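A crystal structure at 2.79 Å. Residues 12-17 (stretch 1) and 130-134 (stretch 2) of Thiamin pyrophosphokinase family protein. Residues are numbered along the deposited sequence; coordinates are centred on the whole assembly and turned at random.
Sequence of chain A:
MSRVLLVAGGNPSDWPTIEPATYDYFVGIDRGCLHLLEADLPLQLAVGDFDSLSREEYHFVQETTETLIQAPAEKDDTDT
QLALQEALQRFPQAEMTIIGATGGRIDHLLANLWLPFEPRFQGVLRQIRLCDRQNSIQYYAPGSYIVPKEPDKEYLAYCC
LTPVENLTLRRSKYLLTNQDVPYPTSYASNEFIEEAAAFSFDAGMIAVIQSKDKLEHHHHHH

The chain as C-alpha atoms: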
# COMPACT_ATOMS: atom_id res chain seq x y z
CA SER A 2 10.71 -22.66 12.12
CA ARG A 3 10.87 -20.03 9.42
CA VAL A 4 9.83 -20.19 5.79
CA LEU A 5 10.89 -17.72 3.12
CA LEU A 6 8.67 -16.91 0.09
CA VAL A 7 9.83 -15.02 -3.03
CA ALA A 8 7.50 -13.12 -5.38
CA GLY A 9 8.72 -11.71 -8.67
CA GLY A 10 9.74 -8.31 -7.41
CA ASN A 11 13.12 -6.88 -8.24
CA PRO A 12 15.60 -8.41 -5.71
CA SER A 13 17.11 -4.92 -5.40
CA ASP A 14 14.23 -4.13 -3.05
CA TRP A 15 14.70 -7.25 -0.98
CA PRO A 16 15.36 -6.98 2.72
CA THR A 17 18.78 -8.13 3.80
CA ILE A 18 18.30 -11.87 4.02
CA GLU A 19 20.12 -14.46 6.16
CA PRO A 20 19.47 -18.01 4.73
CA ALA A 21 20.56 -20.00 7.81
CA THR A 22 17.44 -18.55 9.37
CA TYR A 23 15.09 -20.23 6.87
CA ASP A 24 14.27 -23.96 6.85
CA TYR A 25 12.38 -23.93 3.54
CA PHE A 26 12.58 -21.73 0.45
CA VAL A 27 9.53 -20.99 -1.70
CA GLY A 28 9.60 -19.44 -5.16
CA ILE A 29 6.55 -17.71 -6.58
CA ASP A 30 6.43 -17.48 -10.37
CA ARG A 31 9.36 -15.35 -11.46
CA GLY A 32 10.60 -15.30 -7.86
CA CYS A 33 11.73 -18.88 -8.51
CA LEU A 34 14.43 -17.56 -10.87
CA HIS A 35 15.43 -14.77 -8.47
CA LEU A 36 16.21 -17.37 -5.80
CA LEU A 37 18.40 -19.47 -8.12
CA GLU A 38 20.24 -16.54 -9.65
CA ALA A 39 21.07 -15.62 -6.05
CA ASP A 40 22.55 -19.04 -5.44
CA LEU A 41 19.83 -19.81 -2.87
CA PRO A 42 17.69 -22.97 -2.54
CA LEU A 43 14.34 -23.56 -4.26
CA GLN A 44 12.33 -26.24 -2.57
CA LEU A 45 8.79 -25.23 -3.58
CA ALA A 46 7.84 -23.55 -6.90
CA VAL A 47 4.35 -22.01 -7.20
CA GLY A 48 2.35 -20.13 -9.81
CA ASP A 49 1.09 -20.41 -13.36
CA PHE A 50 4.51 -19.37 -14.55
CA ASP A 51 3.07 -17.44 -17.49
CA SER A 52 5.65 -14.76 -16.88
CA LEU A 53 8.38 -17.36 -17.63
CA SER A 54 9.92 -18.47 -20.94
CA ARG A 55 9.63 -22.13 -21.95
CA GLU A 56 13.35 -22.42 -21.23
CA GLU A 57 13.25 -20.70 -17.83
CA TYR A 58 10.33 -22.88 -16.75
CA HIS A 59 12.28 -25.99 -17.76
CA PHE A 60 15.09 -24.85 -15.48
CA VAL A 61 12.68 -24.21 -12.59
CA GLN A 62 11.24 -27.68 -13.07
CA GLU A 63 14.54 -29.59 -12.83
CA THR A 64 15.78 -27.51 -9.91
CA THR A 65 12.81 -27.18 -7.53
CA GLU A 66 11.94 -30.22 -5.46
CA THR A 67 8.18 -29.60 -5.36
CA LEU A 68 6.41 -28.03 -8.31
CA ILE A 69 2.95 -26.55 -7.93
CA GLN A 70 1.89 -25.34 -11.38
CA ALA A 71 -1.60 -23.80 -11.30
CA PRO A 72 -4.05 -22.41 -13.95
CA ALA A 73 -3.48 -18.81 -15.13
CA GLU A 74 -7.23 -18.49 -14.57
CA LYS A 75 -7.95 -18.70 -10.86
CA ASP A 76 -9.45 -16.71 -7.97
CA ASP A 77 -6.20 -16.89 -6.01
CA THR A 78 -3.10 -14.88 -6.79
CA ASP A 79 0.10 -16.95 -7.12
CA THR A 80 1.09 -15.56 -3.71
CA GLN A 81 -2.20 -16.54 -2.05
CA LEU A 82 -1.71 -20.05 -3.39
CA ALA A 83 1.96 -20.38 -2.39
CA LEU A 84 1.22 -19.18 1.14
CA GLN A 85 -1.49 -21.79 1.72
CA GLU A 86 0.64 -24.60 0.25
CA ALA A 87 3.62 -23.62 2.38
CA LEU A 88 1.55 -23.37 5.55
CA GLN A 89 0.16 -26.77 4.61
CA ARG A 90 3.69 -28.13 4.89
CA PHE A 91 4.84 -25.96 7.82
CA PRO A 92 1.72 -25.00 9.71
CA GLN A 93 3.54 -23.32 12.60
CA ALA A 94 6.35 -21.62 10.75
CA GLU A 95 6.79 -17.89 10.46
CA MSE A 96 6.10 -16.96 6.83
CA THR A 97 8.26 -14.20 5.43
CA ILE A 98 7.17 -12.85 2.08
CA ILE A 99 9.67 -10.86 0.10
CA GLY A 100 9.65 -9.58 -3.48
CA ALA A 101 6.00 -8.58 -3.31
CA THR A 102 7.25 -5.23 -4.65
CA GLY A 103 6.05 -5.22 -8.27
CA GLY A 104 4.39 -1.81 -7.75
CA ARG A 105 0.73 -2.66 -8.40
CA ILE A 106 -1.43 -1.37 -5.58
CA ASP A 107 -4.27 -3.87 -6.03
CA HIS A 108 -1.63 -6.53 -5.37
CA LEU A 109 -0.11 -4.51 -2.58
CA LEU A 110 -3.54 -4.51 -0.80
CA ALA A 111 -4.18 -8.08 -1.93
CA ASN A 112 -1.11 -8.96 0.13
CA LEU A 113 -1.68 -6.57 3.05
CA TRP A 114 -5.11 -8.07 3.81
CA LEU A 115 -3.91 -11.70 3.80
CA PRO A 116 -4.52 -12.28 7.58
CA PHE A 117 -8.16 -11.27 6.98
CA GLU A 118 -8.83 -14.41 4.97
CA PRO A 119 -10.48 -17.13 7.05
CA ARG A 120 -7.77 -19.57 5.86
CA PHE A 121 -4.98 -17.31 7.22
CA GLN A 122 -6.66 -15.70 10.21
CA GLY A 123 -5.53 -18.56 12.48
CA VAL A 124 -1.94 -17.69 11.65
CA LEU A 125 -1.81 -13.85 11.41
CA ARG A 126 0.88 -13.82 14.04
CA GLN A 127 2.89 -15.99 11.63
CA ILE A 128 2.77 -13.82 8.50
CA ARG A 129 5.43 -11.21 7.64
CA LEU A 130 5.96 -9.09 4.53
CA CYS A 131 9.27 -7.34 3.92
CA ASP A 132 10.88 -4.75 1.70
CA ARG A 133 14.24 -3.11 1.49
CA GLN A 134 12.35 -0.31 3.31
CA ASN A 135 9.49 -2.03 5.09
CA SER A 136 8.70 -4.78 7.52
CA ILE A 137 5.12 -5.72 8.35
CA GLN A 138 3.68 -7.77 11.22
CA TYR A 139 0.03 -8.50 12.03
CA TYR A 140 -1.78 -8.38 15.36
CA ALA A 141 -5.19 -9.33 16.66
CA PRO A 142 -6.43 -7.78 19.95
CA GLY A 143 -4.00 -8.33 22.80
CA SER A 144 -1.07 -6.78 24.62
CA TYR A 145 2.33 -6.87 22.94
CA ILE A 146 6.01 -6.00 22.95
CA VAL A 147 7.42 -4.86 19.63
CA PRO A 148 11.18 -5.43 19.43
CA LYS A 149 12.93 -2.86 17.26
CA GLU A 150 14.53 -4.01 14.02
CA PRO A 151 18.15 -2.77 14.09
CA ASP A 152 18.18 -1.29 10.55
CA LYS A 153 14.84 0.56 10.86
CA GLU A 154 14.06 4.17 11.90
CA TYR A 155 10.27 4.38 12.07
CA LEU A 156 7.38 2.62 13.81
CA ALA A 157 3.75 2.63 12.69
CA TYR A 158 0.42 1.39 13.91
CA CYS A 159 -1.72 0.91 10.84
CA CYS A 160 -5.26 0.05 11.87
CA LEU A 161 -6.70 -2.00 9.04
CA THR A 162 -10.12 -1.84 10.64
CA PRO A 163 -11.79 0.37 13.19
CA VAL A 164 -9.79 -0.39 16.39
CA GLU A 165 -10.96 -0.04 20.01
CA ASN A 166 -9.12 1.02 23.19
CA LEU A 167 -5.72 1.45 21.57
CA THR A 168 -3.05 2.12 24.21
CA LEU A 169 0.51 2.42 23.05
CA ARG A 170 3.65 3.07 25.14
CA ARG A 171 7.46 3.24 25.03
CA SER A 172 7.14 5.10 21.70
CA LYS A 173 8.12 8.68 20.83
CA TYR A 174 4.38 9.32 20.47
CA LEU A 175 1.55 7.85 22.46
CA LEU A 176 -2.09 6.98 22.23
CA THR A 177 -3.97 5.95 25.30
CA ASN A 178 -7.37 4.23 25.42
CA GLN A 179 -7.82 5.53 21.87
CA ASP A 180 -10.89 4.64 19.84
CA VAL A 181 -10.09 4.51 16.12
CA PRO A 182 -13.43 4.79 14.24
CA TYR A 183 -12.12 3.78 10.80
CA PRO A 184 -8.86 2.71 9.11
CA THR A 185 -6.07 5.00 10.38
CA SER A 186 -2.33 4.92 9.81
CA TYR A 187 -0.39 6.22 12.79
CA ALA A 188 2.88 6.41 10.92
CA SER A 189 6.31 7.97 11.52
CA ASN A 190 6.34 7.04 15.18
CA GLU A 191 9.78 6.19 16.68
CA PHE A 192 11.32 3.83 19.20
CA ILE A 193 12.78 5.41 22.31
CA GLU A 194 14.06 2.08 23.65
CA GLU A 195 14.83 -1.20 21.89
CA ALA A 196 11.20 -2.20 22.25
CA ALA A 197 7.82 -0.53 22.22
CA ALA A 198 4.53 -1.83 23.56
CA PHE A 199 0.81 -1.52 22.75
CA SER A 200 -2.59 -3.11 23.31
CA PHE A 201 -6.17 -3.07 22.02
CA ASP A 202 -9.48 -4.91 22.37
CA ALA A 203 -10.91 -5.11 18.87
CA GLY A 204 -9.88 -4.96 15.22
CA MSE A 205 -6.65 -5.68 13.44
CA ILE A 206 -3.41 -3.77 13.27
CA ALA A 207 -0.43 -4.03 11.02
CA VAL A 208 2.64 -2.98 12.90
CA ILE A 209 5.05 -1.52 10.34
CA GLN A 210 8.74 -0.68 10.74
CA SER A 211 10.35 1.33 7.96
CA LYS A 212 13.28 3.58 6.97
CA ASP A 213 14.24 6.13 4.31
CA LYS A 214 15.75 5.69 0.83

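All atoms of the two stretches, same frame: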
# COMPACT_ATOMS: atom_id res chain seq x y z
N PRO A 12 14.80 -8.04 -6.89
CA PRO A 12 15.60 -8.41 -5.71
C PRO A 12 16.33 -7.21 -5.11
O PRO A 12 16.74 -7.26 -3.95
CB PRO A 12 16.61 -9.41 -6.27
CG PRO A 12 15.96 -9.96 -7.47
CD PRO A 12 15.17 -8.85 -8.07
N SER A 13 16.48 -6.14 -5.89
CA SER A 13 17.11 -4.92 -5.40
C SER A 13 16.36 -4.36 -4.20
O SER A 13 16.94 -3.64 -3.39
CB SER A 13 17.14 -3.86 -6.51
OG SER A 13 18.00 -4.26 -7.56
N ASP A 14 15.08 -4.68 -4.10
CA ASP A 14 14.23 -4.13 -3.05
C ASP A 14 13.97 -5.15 -1.98
O ASP A 14 13.07 -4.96 -1.15
CB ASP A 14 12.90 -3.66 -3.61
CG ASP A 14 13.07 -2.66 -4.72
OD1 ASP A 14 14.08 -1.93 -4.71
OD2 ASP A 14 12.18 -2.61 -5.60
N TRP A 15 14.76 -6.22 -2.00
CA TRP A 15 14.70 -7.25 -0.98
C TRP A 15 15.20 -6.70 0.36
O TRP A 15 16.00 -5.77 0.40
CB TRP A 15 15.57 -8.43 -1.37
CG TRP A 15 14.93 -9.46 -2.28
CD1 TRP A 15 13.65 -9.47 -2.78
CD2 TRP A 15 15.56 -10.64 -2.80
NE1 TRP A 15 13.46 -10.58 -3.57
CE2 TRP A 15 14.61 -11.32 -3.59
CE3 TRP A 15 16.84 -11.19 -2.66
CZ2 TRP A 15 14.91 -12.51 -4.25
CZ3 TRP A 15 17.13 -12.37 -3.31
CH2 TRP A 15 16.17 -13.02 -4.10
N PRO A 16 14.72 -7.29 1.46
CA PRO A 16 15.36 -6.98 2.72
C PRO A 16 16.71 -7.69 2.70
O PRO A 16 16.95 -8.56 1.85
CB PRO A 16 14.47 -7.66 3.76
CG PRO A 16 13.36 -8.30 3.01
CD PRO A 16 13.76 -8.39 1.59
N THR A 17 17.60 -7.33 3.61
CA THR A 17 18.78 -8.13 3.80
C THR A 17 18.29 -9.46 4.31
O THR A 17 17.57 -9.52 5.30
CB THR A 17 19.75 -7.47 4.79
OG1 THR A 17 20.68 -6.66 4.06
CG2 THR A 17 20.50 -8.53 5.55
N LEU A 130 5.64 -9.58 5.86
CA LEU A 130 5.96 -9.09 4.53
C LEU A 130 7.10 -8.11 4.64
O LEU A 130 7.05 -7.23 5.49
CB LEU A 130 4.77 -8.36 3.93
CG LEU A 130 3.54 -9.14 3.47
CD1 LEU A 130 2.31 -8.31 3.70
CD2 LEU A 130 3.66 -9.51 2.00
N CYS A 131 8.10 -8.21 3.78
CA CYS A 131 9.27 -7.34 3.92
C CYS A 131 9.83 -6.75 2.64
O CYS A 131 9.84 -7.37 1.59
CB CYS A 131 10.38 -8.04 4.68
SG CYS A 131 9.86 -8.66 6.27
N ASP A 132 10.33 -5.53 2.78
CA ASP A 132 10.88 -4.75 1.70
C ASP A 132 12.25 -4.34 2.13
O ASP A 132 12.57 -4.39 3.33
CB ASP A 132 10.08 -3.43 1.56
CG ASP A 132 9.08 -3.45 0.43
OD1 ASP A 132 8.06 -4.17 0.52
OD2 ASP A 132 9.29 -2.72 -0.56
N ARG A 133 13.05 -3.88 1.17
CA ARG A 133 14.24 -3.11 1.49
C ARG A 133 13.91 -2.07 2.56
O ARG A 133 14.71 -1.86 3.47
CB ARG A 133 14.81 -2.44 0.23
CG ARG A 133 16.22 -1.86 0.42
CD ARG A 133 16.82 -1.32 -0.89
NE ARG A 133 18.29 -1.35 -0.88
CZ ARG A 133 19.03 -2.44 -0.65
NH1 ARG A 133 18.47 -3.62 -0.37
NH2 ARG A 133 20.36 -2.36 -0.67
N GLN A 134 12.74 -1.43 2.45
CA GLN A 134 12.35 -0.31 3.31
C GLN A 134 11.31 -0.62 4.37
O GLN A 134 11.03 0.22 5.22
CB GLN A 134 11.74 0.84 2.50
CG GLN A 134 12.59 1.45 1.43
CD GLN A 134 12.05 2.81 1.04
OE1 GLN A 134 11.96 3.14 -0.15
NE2 GLN A 134 11.67 3.59 2.03

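Contact between residues 12-17 and 130-134, which buries 285 Å² in total and is made by stretch 1 carbonyls against Arg133 and by the Pro16 ring against Cys131. Pro12 touches nothing in stretch 2 but opens the 3-10 segment, and its carbonyl O accepts Trp15 N at 3.0 Å. Ser13 contributes its carbonyl: Ser13 O lies over one face of the Arg133 guanidinium, 3.4 Å from Arg133 NH1, at an angle too poor for a hydrogen bond. Asp14 supplies the main link, its O accepting Arg133 N at 2.6 Å (149° at the hydrogen), while its CA-to-CB bond points away. The Trp15 CA-to-CB bond likewise points away, and the residue is buried; Trp15 CB stays 5.7 Å from Arg133 NH1, and the ring lies farther from stretch 2; its carbonyl does the work. Trp15 O sits near the guanidinium plane, at the edge, and takes a weak hydrogen bond from Arg133 NH1 (3.4 Å, 129°), and it also lies 3.4 Å from Arg133 CA in a CA-H...O contact. The extended Arg133 chain, t at chi1, chi2 and chi3, carries the guanidinium to these carbonyls. Pro16, which lacks an amide hydrogen, offers an apolar ring instead: Pro16 CG packs 3.4 Å from Cys131 CB, where the small cysteine's CA-to-CB bond points toward stretch 1. Thr17, exposed, leaves the contact.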